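PDB 1Z6M: thioredoxin-like fold domain-containing protein from Enterococcus faecalis, which is of unknown function but, having a thioredoxin-like fold and a CxxC motif, is probably a thiol-disulfide oxidoreductase. Local coordinates for residues G79-H84 against L111-V116; Y158-S163 against R170-K175. One frame throughout, in Å; residues are numbered along the deposited sequence.

Interaction 1 of 2, residues G79-H84 against L111-V116; sequences GNVMHH and LTLEEV
V116, which meets V81 and M82 across the contact, has its amide tied into the first turn of helix 113-123: V116 N donates to T112 O at 2.9 Å. The same turn is closed by the side chain of T112, the N-cap residue, where E115 N reaches T112 OG1 at 3.1 Å with an angle of 153° at the hydrogen. The side chains that meet across the contact, V81 and M82 on one helix and L113 and V116 on the other, are apolar, while nearby R78 of helix 77-83 hydrogen-bonds through NH1 to L111 O. V116 and V81 are nearly alike in torsion, each with CG1 anti to the backbone N (chi1 176°), and their side chains meet obliquely. V116 CG1 packs against the branch point of V81, 3.8 Å from V81 CB and as close to V81 CG1. The other branch of V81 turns to the beginning of the second helix, where V81 CG2 meets L113 CD2, one methyl against another, at 3.8 Å.

The two helices lie in the helical segment between strands 62-68 and 152-155 of the thioredoxin fold, consistent with the helical insertion of DsbA-like proteins.

M82, present as selenomethionine, extends the patch from the next position of helix 77-83. M82 CG lies 3.9 Å from V116 CG1. Beyond it the chain bends at chi2 (-72°), which brings the terminal methyl back to the same residue, M82 CE standing 3.8 Å from V116 O in a van der Waals approach. W108 touches both M82 and V116, while Y119 and A120 also receive M82. On the neighbouring residue, H83 ND1 hydrogen-bonds to D70 and H83 NE2 accepts from V37 N.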
loop_
_atom_site.group_PDB
_atom_site.type_symbol
_atom_site.label_atom_id
_atom_site.label_comp_id
_atom_site.label_asym_id
_atom_site.label_seq_id
_atom_site.Cartn_x
_atom_site.Cartn_y
_atom_site.Cartn_z
ATOM N N GLY A 79 4.762 4.506 10.397
ATOM C CA GLY A 79 4.602 3.648 9.231
ATOM C C GLY A 79 5.798 3.724 8.313
ATOM O O GLY A 79 6.225 2.711 7.763
ATOM N N ASN A 80 6.342 4.928 8.153
ATOM C CA ASN A 80 7.522 5.096 7.317
ATOM C C ASN A 80 8.651 4.159 7.737
ATOM O O ASN A 80 9.313 3.550 6.897
ATOM C CB ASN A 80 8.053 6.540 7.361
ATOM C CG ASN A 80 7.045 7.581 6.892
ATOM O OD1 ASN A 80 5.936 7.264 6.468
ATOM N ND2 ASN A 80 7.449 8.852 6.969
ATOM N N VAL A 81 8.872 4.054 9.047
ATOM C CA VAL A 81 9.912 3.183 9.566
ATOM C C VAL A 81 9.633 1.749 9.115
ATOM O O VAL A 81 10.516 1.081 8.578
ATOM C CB VAL A 81 9.994 3.232 11.108
ATOM C CG1 VAL A 81 11.040 2.238 11.617
ATOM C CG2 VAL A 81 10.314 4.648 11.597
HETATM N N MSE A 82 8.398 1.285 9.311
HETATM C CA MSE A 82 8.022 -0.065 8.913
HETATM C C MSE A 82 8.205 -0.339 7.426
HETATM O O MSE A 82 8.606 -1.439 7.043
HETATM C CB MSE A 82 6.584 -0.359 9.341
HETATM C CG MSE A 82 6.445 -0.709 10.814
HETATM SE SE MSE A 82 7.119 -2.391 11.212
HETATM C CE MSE A 82 6.977 -2.375 13.031
ATOM N N HIS A 83 7.930 0.664 6.592
ATOM C CA HIS A 83 8.101 0.523 5.149
ATOM C C HIS A 83 9.517 0.133 4.769
ATOM O O HIS A 83 9.738 -0.449 3.707
ATOM C CB HIS A 83 7.776 1.830 4.447
ATOM C CG HIS A 83 6.332 2.207 4.505
ATOM N ND1 HIS A 83 5.884 3.443 4.105
ATOM C CD2 HIS A 83 5.238 1.511 4.892
ATOM C CE1 HIS A 83 4.570 3.492 4.235
ATOM N NE2 HIS A 83 4.153 2.335 4.720
ATOM N N HIS A 84 10.478 0.461 5.625
ATOM C CA HIS A 84 11.881 0.230 5.303
ATOM C C HIS A 84 12.362 -1.160 5.702
ATOM O O HIS A 84 13.537 -1.475 5.506
ATOM C CB HIS A 84 12.747 1.334 5.918
ATOM C CG HIS A 84 12.258 2.707 5.589
ATOM N ND1 HIS A 84 12.461 3.787 6.419
ATOM C CD2 HIS A 84 11.533 3.169 4.540
ATOM C CE1 HIS A 84 11.898 4.858 5.886
ATOM N NE2 HIS A 84 11.321 4.508 4.751
ATOM N N LEU A 111 4.583 4.105 19.101
ATOM C CA LEU A 111 5.921 4.101 19.676
ATOM C C LEU A 111 6.775 5.222 19.093
ATOM O O LEU A 111 6.421 5.828 18.074
ATOM C CB LEU A 111 6.598 2.748 19.447
ATOM C CG LEU A 111 5.875 1.508 19.984
ATOM C CD1 LEU A 111 6.651 0.262 19.612
ATOM C CD2 LEU A 111 5.663 1.583 21.489
ATOM N N THR A 112 7.892 5.518 19.752
ATOM C CA THR A 112 8.859 6.439 19.162
ATOM C C THR A 112 9.431 5.801 17.901
ATOM O O THR A 112 9.357 4.579 17.722
ATOM C CB THR A 112 10.040 6.730 20.091
ATOM O OG1 THR A 112 10.803 5.527 20.250
ATOM C CG2 THR A 112 9.582 7.286 21.449
ATOM N N LEU A 113 10.007 6.618 17.029
ATOM C CA LEU A 113 10.517 6.084 15.758
ATOM C C LEU A 113 11.594 5.025 15.989
ATOM O O LEU A 113 11.645 4.007 15.300
ATOM C CB LEU A 113 11.028 7.199 14.840
ATOM C CG LEU A 113 9.952 8.195 14.391
ATOM C CD1 LEU A 113 10.552 9.227 13.452
ATOM C CD2 LEU A 113 8.797 7.478 13.703
ATOM N N GLU A 114 12.456 5.269 16.968
ATOM C CA GLU A 114 13.477 4.285 17.333
ATOM C C GLU A 114 12.845 2.968 17.807
ATOM O O GLU A 114 13.312 1.884 17.455
ATOM C CB GLU A 114 14.415 4.867 18.404
ATOM C CG GLU A 114 15.446 3.898 18.965
ATOM C CD GLU A 114 16.298 4.518 20.056
ATOM O OE1 GLU A 114 16.065 5.698 20.400
ATOM O OE2 GLU A 114 17.196 3.823 20.577
ATOM N N GLU A 115 11.775 3.063 18.591
ATOM C CA GLU A 115 11.118 1.867 19.109
ATOM C C GLU A 115 10.312 1.128 18.043
ATOM O O GLU A 115 10.164 -0.074 18.121
ATOM C CB GLU A 115 10.261 2.193 20.331
ATOM C CG GLU A 115 11.069 2.514 21.591
ATOM C CD GLU A 115 11.829 1.313 22.164
ATOM O OE1 GLU A 115 11.490 0.153 21.843
ATOM O OE2 GLU A 115 12.768 1.527 22.962
ATOM N N VAL A 116 9.838 1.847 17.019
ATOM C CA VAL A 116 9.197 1.151 15.909
ATOM C C VAL A 116 10.235 0.256 15.224
ATOM O O VAL A 116 9.939 -0.890 14.893
ATOM C CB VAL A 116 8.559 2.114 14.885
ATOM C CG1 VAL A 116 8.000 1.329 13.703
ATOM C CG2 VAL A 116 7.462 2.940 15.527
#

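Interaction 2 of 2, residues Y158-S163 against R170-K175; sequences YIFDES and RGYIEK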
loop_
_atom_site.group_PDB
_atom_site.type_symbol
_atom_site.label_atom_id
_atom_site.label_comp_id
_atom_site.label_asym_id
_atom_site.label_seq_id
_atom_site.Cartn_x
_atom_site.Cartn_y
_atom_site.Cartn_z
ATOM N N TYR A 158 -10.345 4.614 -12.589
ATOM C CA TYR A 158 -11.130 4.503 -11.361
ATOM C C TYR A 158 -10.260 4.724 -10.131
ATOM O O TYR A 158 -9.248 4.040 -9.950
ATOM C CB TYR A 158 -11.827 3.140 -11.315
ATOM C CG TYR A 158 -12.751 2.960 -12.486
ATOM C CD1 TYR A 158 -12.370 2.196 -13.584
ATOM C CD2 TYR A 158 -13.989 3.601 -12.518
ATOM C CE1 TYR A 158 -13.217 2.046 -14.683
ATOM C CE2 TYR A 158 -14.842 3.460 -13.607
ATOM C CZ TYR A 158 -14.447 2.681 -14.687
ATOM O OH TYR A 158 -15.271 2.530 -15.783
ATOM N N ILE A 159 -10.639 5.699 -9.308
ATOM C CA ILE A 159 -9.868 6.110 -8.144
ATOM C C ILE A 159 -10.782 5.970 -6.930
ATOM O O ILE A 159 -11.878 6.531 -6.903
ATOM C CB ILE A 159 -9.435 7.587 -8.280
ATOM C CG1 ILE A 159 -8.620 7.817 -9.557
ATOM C CG2 ILE A 159 -8.647 8.036 -7.058
ATOM C CD1 ILE A 159 -8.575 9.281 -10.001
ATOM N N PHE A 160 -10.359 5.194 -5.939
ATOM C CA PHE A 160 -11.218 4.928 -4.797
ATOM C C PHE A 160 -10.369 4.734 -3.548
ATOM O O PHE A 160 -9.147 4.844 -3.602
ATOM C CB PHE A 160 -12.159 3.736 -5.073
ATOM C CG PHE A 160 -11.452 2.489 -5.524
ATOM C CD1 PHE A 160 -11.112 1.503 -4.600
ATOM C CD2 PHE A 160 -11.147 2.288 -6.873
ATOM C CE1 PHE A 160 -10.471 0.334 -5.009
ATOM C CE2 PHE A 160 -10.506 1.137 -7.287
ATOM C CZ PHE A 160 -10.174 0.150 -6.361
ATOM N N ASP A 161 -11.013 4.461 -2.420
ATOM C CA ASP A 161 -10.293 4.306 -1.155
ATOM C C ASP A 161 -10.991 3.261 -0.301
ATOM O O ASP A 161 -11.754 2.444 -0.813
ATOM C CB ASP A 161 -10.185 5.661 -0.432
ATOM C CG ASP A 161 -11.542 6.259 -0.080
ATOM O OD1 ASP A 161 -12.542 5.528 -0.101
ATOM O OD2 ASP A 161 -11.590 7.459 0.255
ATOM N N GLU A 162 -10.744 3.292 1.002
ATOM C CA GLU A 162 -11.283 2.290 1.922
ATOM C C GLU A 162 -12.809 2.266 1.976
ATOM O O GLU A 162 -13.388 1.286 2.449
ATOM C CB GLU A 162 -10.722 2.487 3.334
ATOM C CG GLU A 162 -11.309 3.674 4.140
ATOM C CD GLU A 162 -10.950 5.061 3.612
ATOM O OE1 GLU A 162 -9.972 5.215 2.838
ATOM O OE2 GLU A 162 -11.663 6.015 4.002
ATOM N N SER A 163 -13.464 3.329 1.510
ATOM C CA SER A 163 -14.925 3.362 1.510
ATOM C C SER A 163 -15.531 2.437 0.459
ATOM O O SER A 163 -16.721 2.156 0.522
ATOM C CB SER A 163 -15.459 4.781 1.340
ATOM O OG SER A 163 -15.205 5.280 0.040
ATOM N N ARG A 170 -15.339 -5.449 -7.095
ATOM C CA ARG A 170 -15.601 -6.392 -8.176
ATOM C C ARG A 170 -15.932 -5.669 -9.472
ATOM O O ARG A 170 -15.399 -5.999 -10.506
ATOM C CB ARG A 170 -16.794 -7.273 -7.829
ATOM C CG ARG A 170 -16.545 -8.349 -6.847
ATOM C CD ARG A 170 -17.743 -9.324 -6.776
ATOM N NE ARG A 170 -18.664 -8.972 -5.711
ATOM C CZ ARG A 170 -19.929 -8.576 -5.857
ATOM N NH1 ARG A 170 -20.495 -8.449 -7.048
ATOM N NH2 ARG A 170 -20.627 -8.285 -4.778
ATOM N N GLY A 171 -16.809 -4.675 -9.385
ATOM C CA GLY A 171 -17.205 -3.888 -10.553
ATOM C C GLY A 171 -15.994 -3.262 -11.231
ATOM O O GLY A 171 -15.850 -3.357 -12.445
ATOM N N TYR A 172 -15.118 -2.630 -10.447
ATOM C CA TYR A 172 -13.928 -1.984 -11.022
ATOM C C TYR A 172 -12.974 -2.995 -11.659
ATOM O O TYR A 172 -12.371 -2.723 -12.692
ATOM C CB TYR A 172 -13.155 -1.183 -9.975
ATOM C CG TYR A 172 -13.880 -0.015 -9.356
ATOM C CD1 TYR A 172 -14.559 0.925 -10.141
ATOM C CD2 TYR A 172 -13.858 0.173 -7.978
ATOM C CE1 TYR A 172 -15.214 2.011 -9.548
ATOM C CE2 TYR A 172 -14.498 1.249 -7.386
ATOM C CZ TYR A 172 -15.175 2.161 -8.168
ATOM O OH TYR A 172 -15.806 3.228 -7.566
ATOM N N ILE A 173 -12.828 -4.158 -11.038
ATOM C CA ILE A 173 -11.956 -5.201 -11.568
ATOM C C ILE A 173 -12.491 -5.725 -12.901
ATOM O O ILE A 173 -11.722 -5.975 -13.833
ATOM C CB ILE A 173 -11.756 -6.345 -10.543
ATOM C CG1 ILE A 173 -10.930 -5.840 -9.356
ATOM C CG2 ILE A 173 -11.079 -7.564 -11.186
ATOM C CD1 ILE A 173 -10.957 -6.767 -8.165
ATOM N N GLU A 174 -13.813 -5.852 -12.990
ATOM C CA GLU A 174 -14.467 -6.393 -14.179
ATOM C C GLU A 174 -14.737 -5.325 -15.241
ATOM O O GLU A 174 -15.288 -5.643 -16.299
ATOM C CB GLU A 174 -15.766 -7.120 -13.798
ATOM C CG GLU A 174 -15.564 -8.335 -12.895
ATOM C CD GLU A 174 -14.670 -9.401 -13.510
ATOM O OE1 GLU A 174 -14.883 -9.766 -14.689
ATOM O OE2 GLU A 174 -13.762 -9.889 -12.805
ATOM N N LYS A 175 -14.315 -4.067 -14.905
ATOM C CA LYS A 175 -14.155 -3.158 -15.915
ATOM C C LYS A 175 -14.416 -1.664 -15.455
ATOM O O LYS A 175 -15.480 -1.403 -14.913
ATOM C CB LYS A 175 -14.962 -3.550 -17.123
ATOM C CG LYS A 175 -14.843 -2.678 -18.335
ATOM C CD LYS A 175 -15.617 -3.351 -19.473
ATOM C CE LYS A 175 -17.120 -3.285 -19.269
ATOM N NZ LYS A 175 -17.887 -3.904 -20.423
#
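Strand 158-160 packs against the last turn of helix 166-173, and the nearest pair of CA atoms, Y158 CA and Y172 CA, is 7.1 Å apart. Alternation along the strand sends the side chains of Y158 and F160 towards the helix and that of I159 away from it, and Y172 lays its ring against both of the strand's rings.

The rings of F160 and Y172 form an offset stack, their planes only 14° apart and their centroids separated by 4.7 Å. The two side chains run antiparallel and are displaced along their length; Y172 CD2 and CE2 come over one face of the phenylalanine ring, with F160 CD2 to Y172 CE2 at 3.5 Å. To get there F160 adopts the crowded position, CG between its own backbone N and carbonyl carbon (chi1 53°). The other long side of the tyrosine, CD1 and CE1, belongs to Y158. Here the two rings lie oblique, with planes at 35°, and Y158 CD2 is 3.6 Å from Y172 CE1. Y158 also grazes the chain terminus, where its CE1 is 4.0 Å from K175 C.

Deeper in, F160 rests on I153 and I155 of the neighbouring strand and on W45 of helix 40-58, whereas Y158 is exposed. Just past the strand the chain turns sharply: D161 OD1 takes S163 N at 2.9 Å, an Asx turn, and S163 OG at 2.7 Å through its syn lone pair, so one carboxylate oxygen holds two groups of the same residue. The aromatic cluster of Y158, F160 and Y172 thus joins the edge strand to the C-terminal helix, the closing beta-beta-alpha unit of the thioredoxin fold.

Interaction 1 is complete before interaction 2 begins along the chain, and the two lie on opposite sides of the chain's centre, with contact centres 30 Å apart and nearest atoms about 15 Å apart. They share no helix or strand. Interaction 1 joins helices 77-83 and 113-123 within the helical region, whereas interaction 2 fastens helix 166-173 to strand 158-160, an outermost strand of the five-stranded mixed sheet. Helix 40-58, at whose start C39 and C42 form a thioredoxin-type CxxC pattern, probably the redox site, touches R170 of interaction 2 through L52. The pair illustrates a thioredoxin core and its helical elaboration, each with its own local apolar contacts.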